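Local coordinates for tetratricopeptide TPR_2 repeat protein (Thermobaculum terrenum, PDB 5DJS) that combines tetratricopeptide repeats with a family 41 glycosyltransferase-type region of GT-B fold and binds uridine-5'-diphosphate, at residues G329-I342 with L357-L369. The protein carries 1 engineered substitution. Sequence-based numbering, arbitrary orientation.
Sequences GFPVFGCFNRLSMI and LPRARLRLIATGL. Engineered in segment 329-342: Met341 (natural residue Lys). With UDP (uridine-5'-diphosphate), chain E.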
# COMPACT_ATOMS: atom_id res chain seq x y z
N GLY A 329 -30.85 -6.32 -7.76
CA GLY A 329 -30.98 -5.66 -9.06
C GLY A 329 -29.71 -5.70 -9.89
O GLY A 329 -28.61 -5.63 -9.34
N PHE A 330 -29.86 -5.84 -11.21
CA PHE A 330 -28.76 -5.81 -12.16
C PHE A 330 -28.59 -4.37 -12.64
O PHE A 330 -29.60 -3.69 -12.83
CB PHE A 330 -29.09 -6.73 -13.36
CG PHE A 330 -27.96 -6.89 -14.36
CD1 PHE A 330 -27.00 -7.90 -14.20
CD2 PHE A 330 -27.86 -6.06 -15.48
CE1 PHE A 330 -25.96 -8.05 -15.12
CE2 PHE A 330 -26.82 -6.20 -16.40
CZ PHE A 330 -25.87 -7.20 -16.21
N PRO A 331 -27.36 -3.86 -12.82
CA PRO A 331 -26.09 -4.52 -12.49
C PRO A 331 -25.63 -4.20 -11.07
O PRO A 331 -25.95 -3.14 -10.55
CB PRO A 331 -25.11 -3.89 -13.48
CG PRO A 331 -25.68 -2.53 -13.74
CD PRO A 331 -27.17 -2.71 -13.72
N VAL A 332 -24.88 -5.12 -10.46
CA VAL A 332 -24.20 -4.85 -9.20
C VAL A 332 -22.80 -4.36 -9.52
O VAL A 332 -21.97 -5.12 -10.01
CB VAL A 332 -24.11 -6.11 -8.30
CG1 VAL A 332 -23.37 -5.82 -7.00
CG2 VAL A 332 -25.50 -6.66 -8.00
N PHE A 333 -22.55 -3.08 -9.26
CA PHE A 333 -21.19 -2.51 -9.29
C PHE A 333 -20.45 -2.80 -7.98
O PHE A 333 -21.07 -2.91 -6.92
CB PHE A 333 -21.24 -1.00 -9.53
CG PHE A 333 -21.60 -0.63 -10.93
CD1 PHE A 333 -20.68 -0.81 -11.96
CD2 PHE A 333 -22.84 -0.10 -11.23
CE1 PHE A 333 -20.99 -0.46 -13.26
CE2 PHE A 333 -23.16 0.26 -12.53
CZ PHE A 333 -22.23 0.08 -13.54
N GLY A 334 -19.13 -2.91 -8.06
CA GLY A 334 -18.29 -3.26 -6.90
C GLY A 334 -16.99 -2.47 -6.82
O GLY A 334 -16.40 -2.12 -7.85
N CYS A 335 -16.57 -2.16 -5.59
CA CYS A 335 -15.27 -1.52 -5.33
C CYS A 335 -14.75 -1.92 -3.96
O CYS A 335 -15.22 -1.41 -2.95
CB CYS A 335 -15.36 0.00 -5.42
SG CYS A 335 -13.79 0.80 -5.02
N PHE A 336 -13.77 -2.83 -3.94
CA PHE A 336 -13.28 -3.40 -2.68
C PHE A 336 -11.98 -2.75 -2.20
O PHE A 336 -11.10 -3.40 -1.62
CB PHE A 336 -13.14 -4.93 -2.81
CG PHE A 336 -14.40 -5.64 -3.25
CD1 PHE A 336 -15.67 -5.07 -3.13
CD2 PHE A 336 -14.30 -6.93 -3.76
CE1 PHE A 336 -16.81 -5.75 -3.54
CE2 PHE A 336 -15.43 -7.62 -4.17
CZ PHE A 336 -16.68 -7.03 -4.05
N ASN A 337 -11.89 -1.43 -2.39
CA ASN A 337 -10.72 -0.65 -2.03
C ASN A 337 -10.84 0.02 -0.64
O ASN A 337 -11.94 0.27 -0.13
CB ASN A 337 -10.47 0.41 -3.11
CG ASN A 337 -9.86 -0.17 -4.36
OD1 ASN A 337 -8.88 -0.89 -4.28
ND2 ASN A 337 -10.42 0.14 -5.51
N ARG A 338 -9.67 0.27 -0.04
CA ARG A 338 -9.52 1.04 1.20
C ARG A 338 -10.32 2.34 1.16
O ARG A 338 -10.42 2.98 0.10
CB ARG A 338 -8.04 1.41 1.43
CG ARG A 338 -7.12 0.25 1.76
CD ARG A 338 -5.72 0.69 2.20
NE ARG A 338 -4.82 1.04 1.08
CZ ARG A 338 -4.29 2.24 0.84
NH1 ARG A 338 -4.55 3.28 1.63
NH2 ARG A 338 -3.48 2.42 -0.19
N LEU A 339 -10.84 2.74 2.32
CA LEU A 339 -11.72 3.91 2.39
C LEU A 339 -11.00 5.23 2.10
O LEU A 339 -11.63 6.19 1.63
CB LEU A 339 -12.43 3.96 3.74
CG LEU A 339 -13.34 2.74 4.01
CD1 LEU A 339 -13.91 2.81 5.41
CD2 LEU A 339 -14.47 2.60 2.99
N SER A 340 -9.69 5.27 2.33
CA SER A 340 -8.87 6.44 1.97
C SER A 340 -8.91 6.79 0.48
O SER A 340 -8.77 7.97 0.10
CB SER A 340 -7.42 6.19 2.40
OG SER A 340 -7.10 4.82 2.31
N MET A 341 -9.13 5.78 -0.35
CA MET A 341 -9.17 5.94 -1.80
C MET A 341 -10.54 6.40 -2.32
O MET A 341 -10.64 6.91 -3.44
CB MET A 341 -8.77 4.61 -2.44
CG MET A 341 -7.45 4.06 -1.90
SD MET A 341 -6.66 2.90 -3.00
CE MET A 341 -6.81 1.41 -2.06
N ILE A 342 -11.59 6.24 -1.49
CA ILE A 342 -12.96 6.63 -1.83
C ILE A 342 -13.27 8.00 -1.22
O ILE A 342 -13.81 8.09 -0.11
CB ILE A 342 -13.99 5.59 -1.31
CG1 ILE A 342 -13.64 4.19 -1.82
CG2 ILE A 342 -15.41 5.95 -1.75
CD1 ILE A 342 -14.25 3.07 -1.01
N LEU A 357 -28.35 4.59 -14.14
CA LEU A 357 -28.76 3.18 -14.10
C LEU A 357 -29.54 2.96 -12.81
O LEU A 357 -29.03 2.33 -11.87
CB LEU A 357 -27.54 2.26 -14.18
CG LEU A 357 -26.72 2.34 -15.47
CD1 LEU A 357 -25.39 1.61 -15.30
CD2 LEU A 357 -27.48 1.79 -16.66
N PRO A 358 -30.80 3.45 -12.77
CA PRO A 358 -31.53 3.65 -11.50
C PRO A 358 -31.85 2.38 -10.67
O PRO A 358 -32.28 2.51 -9.52
CB PRO A 358 -32.82 4.34 -11.95
CG PRO A 358 -33.01 3.90 -13.36
CD PRO A 358 -31.63 3.79 -13.94
N ARG A 359 -31.64 1.20 -11.25
CA ARG A 359 -31.81 -0.07 -10.53
C ARG A 359 -30.48 -0.65 -10.02
O ARG A 359 -30.48 -1.56 -9.17
CB ARG A 359 -32.53 -1.09 -11.43
CG ARG A 359 -33.87 -0.60 -11.97
CD ARG A 359 -34.75 -1.74 -12.48
NE ARG A 359 -35.17 -2.66 -11.41
CZ ARG A 359 -34.82 -3.95 -11.27
NH1 ARG A 359 -34.03 -4.57 -12.15
NH2 ARG A 359 -35.29 -4.65 -10.23
N ALA A 360 -29.35 -0.13 -10.51
CA ALA A 360 -28.02 -0.65 -10.15
C ALA A 360 -27.69 -0.43 -8.67
O ALA A 360 -28.10 0.57 -8.08
CB ALA A 360 -26.94 -0.01 -11.01
N ARG A 361 -26.94 -1.36 -8.10
CA ARG A 361 -26.51 -1.31 -6.71
C ARG A 361 -24.99 -1.27 -6.68
O ARG A 361 -24.35 -1.83 -7.56
CB ARG A 361 -27.01 -2.55 -5.97
CG ARG A 361 -28.53 -2.67 -5.93
CD ARG A 361 -28.98 -4.03 -5.40
NE ARG A 361 -28.56 -4.28 -4.03
CZ ARG A 361 -29.07 -3.70 -2.94
NH1 ARG A 361 -30.04 -2.79 -3.02
NH2 ARG A 361 -28.59 -4.02 -1.73
N LEU A 362 -24.42 -0.58 -5.67
CA LEU A 362 -22.96 -0.50 -5.47
C LEU A 362 -22.55 -1.22 -4.20
O LEU A 362 -23.14 -1.02 -3.14
CB LEU A 362 -22.51 0.96 -5.40
CG LEU A 362 -21.02 1.23 -5.18
CD1 LEU A 362 -20.15 0.64 -6.28
CD2 LEU A 362 -20.80 2.73 -5.09
N ARG A 363 -21.51 -2.05 -4.32
CA ARG A 363 -21.06 -2.94 -3.25
C ARG A 363 -19.63 -2.58 -2.82
O ARG A 363 -18.68 -2.82 -3.57
CB ARG A 363 -21.09 -4.37 -3.77
CG ARG A 363 -20.74 -5.45 -2.75
CD ARG A 363 -21.97 -6.08 -2.13
NE ARG A 363 -21.82 -7.53 -2.00
CZ ARG A 363 -22.29 -8.45 -2.86
NH1 ARG A 363 -22.98 -8.11 -3.95
NH2 ARG A 363 -22.06 -9.74 -2.61
N LEU A 364 -19.49 -2.00 -1.63
CA LEU A 364 -18.17 -1.68 -1.08
C LEU A 364 -17.81 -2.66 0.03
O LEU A 364 -18.67 -3.03 0.84
CB LEU A 364 -18.13 -0.25 -0.53
CG LEU A 364 -18.64 0.86 -1.44
CD1 LEU A 364 -18.48 2.21 -0.74
CD2 LEU A 364 -17.91 0.87 -2.77
N ILE A 365 -16.55 -3.09 0.05
CA ILE A 365 -16.03 -3.95 1.11
C ILE A 365 -14.66 -3.42 1.51
O ILE A 365 -13.74 -3.38 0.68
CB ILE A 365 -15.89 -5.42 0.67
CG1 ILE A 365 -17.23 -5.99 0.19
CG2 ILE A 365 -15.36 -6.26 1.82
CD1 ILE A 365 -17.11 -7.29 -0.56
N ALA A 366 -14.53 -3.06 2.78
CA ALA A 366 -13.31 -2.42 3.28
C ALA A 366 -13.30 -2.40 4.81
O ALA A 366 -14.31 -2.66 5.47
CB ALA A 366 -13.19 -1.00 2.74
N THR A 367 -12.14 -2.08 5.37
CA THR A 367 -11.97 -2.01 6.82
C THR A 367 -12.57 -0.70 7.27
O THR A 367 -12.34 0.32 6.61
CB THR A 367 -10.49 -1.99 7.19
OG1 THR A 367 -9.86 -0.93 6.49
CG2 THR A 367 -9.82 -3.31 6.82
N GLY A 368 -13.31 -0.72 8.36
CA GLY A 368 -14.02 0.46 8.86
C GLY A 368 -15.51 0.39 8.64
O GLY A 368 -16.26 1.04 9.36
N LEU A 369 -15.96 -0.41 7.67
CA LEU A 369 -17.39 -0.55 7.40
C LEU A 369 -18.17 -1.36 8.43
O LEU A 369 -19.39 -1.32 8.42
CB LEU A 369 -17.60 -1.09 5.99
CG LEU A 369 -17.14 -0.13 4.90
CD1 LEU A 369 -17.31 -0.77 3.54
CD2 LEU A 369 -17.87 1.20 4.94
N1 UDP E . -8.46 -7.58 1.61
C2 UDP E . -9.09 -8.49 2.51
N3 UDP E . -10.28 -8.18 3.05
C4 UDP E . -10.90 -7.02 2.75
C5 UDP E . -10.32 -6.11 1.88
C6 UDP E . -9.08 -6.42 1.32
O2 UDP E . -8.55 -9.58 2.82
O4 UDP E . -12.00 -6.75 3.26
C1' UDP E . -7.15 -7.91 1.01
C2' UDP E . -7.31 -8.06 -0.49
O2' UDP E . -6.59 -9.23 -0.87
C3' UDP E . -6.76 -6.75 -1.06
C4' UDP E . -5.80 -6.23 0.01
O4' UDP E . -6.14 -6.90 1.22
O3' UDP E . -6.10 -6.93 -2.30
C5' UDP E . -5.85 -4.72 0.27
O5' UDP E . -6.11 -3.95 -0.90
PA UDP E . -6.52 -2.39 -0.75
O1A UDP E . -5.36 -1.70 -0.07
O2A UDP E . -7.90 -2.34 -0.14
O3A UDP E . -6.67 -1.78 -2.25
PB UDP E . -5.53 -1.85 -3.39
O1B UDP E . -5.05 -3.27 -3.43
O2B UDP E . -6.26 -1.50 -4.64
O3B UDP E . -4.50 -0.83 -2.96
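Phe333 pairs through both its backbone polar atoms with strand 361-365, which runs parallel to strand 332-335: Phe333 N donates to Arg361 O (2.8 Å), and Phe333 O accepts from Arg363 N. Arg361 N donates to Pro331 O, just ahead of the strand, and Cys335 N to Arg363 O, the last the straightest, with 167° at the hydrogen.

Phe333 meets segment 357-369 with its ring edge: Leu357 CD1 lies in the ring plane, 3.8 Å from Phe333 CE2, and Ala360 CB is beside it. On the same face of the sheet, Phe333 CB touches Leu362 CD1, and Cys335 CB meets Leu364 CD2 at 3.8 Å. The strands and helix 344-356 form a beta-alpha-beta unit of the GT-B fold, and this face is the one the helix covers, Ile353 reaching Phe333 and Trp350 both Cys335 and Leu362.

Ile365, the last residue of strand 361-365, lays its CD1 over one face of the Phe336 ring in a CH-pi contact, 3.6 Å from the centroid. With Ile365 CG1 anti to the carbonyl carbon (chi1 -58°), the two side chains run side by side. Ile365 CG2 makes a van der Waals contact with UDP O4. Leu339 CD2 packs on Ala366 CB (3.8 Å) and reaches Leu369 CD2.

The loop following strand 332-335 supplies polar contacts to UDP. Arg338 NE donates to UDP O1A (3.0 Å), which lies in the guanidinium plane at its edge; Arg338 N adds a weak bond to UDP O2A, while Arg338 NH1 is held by Tyr123.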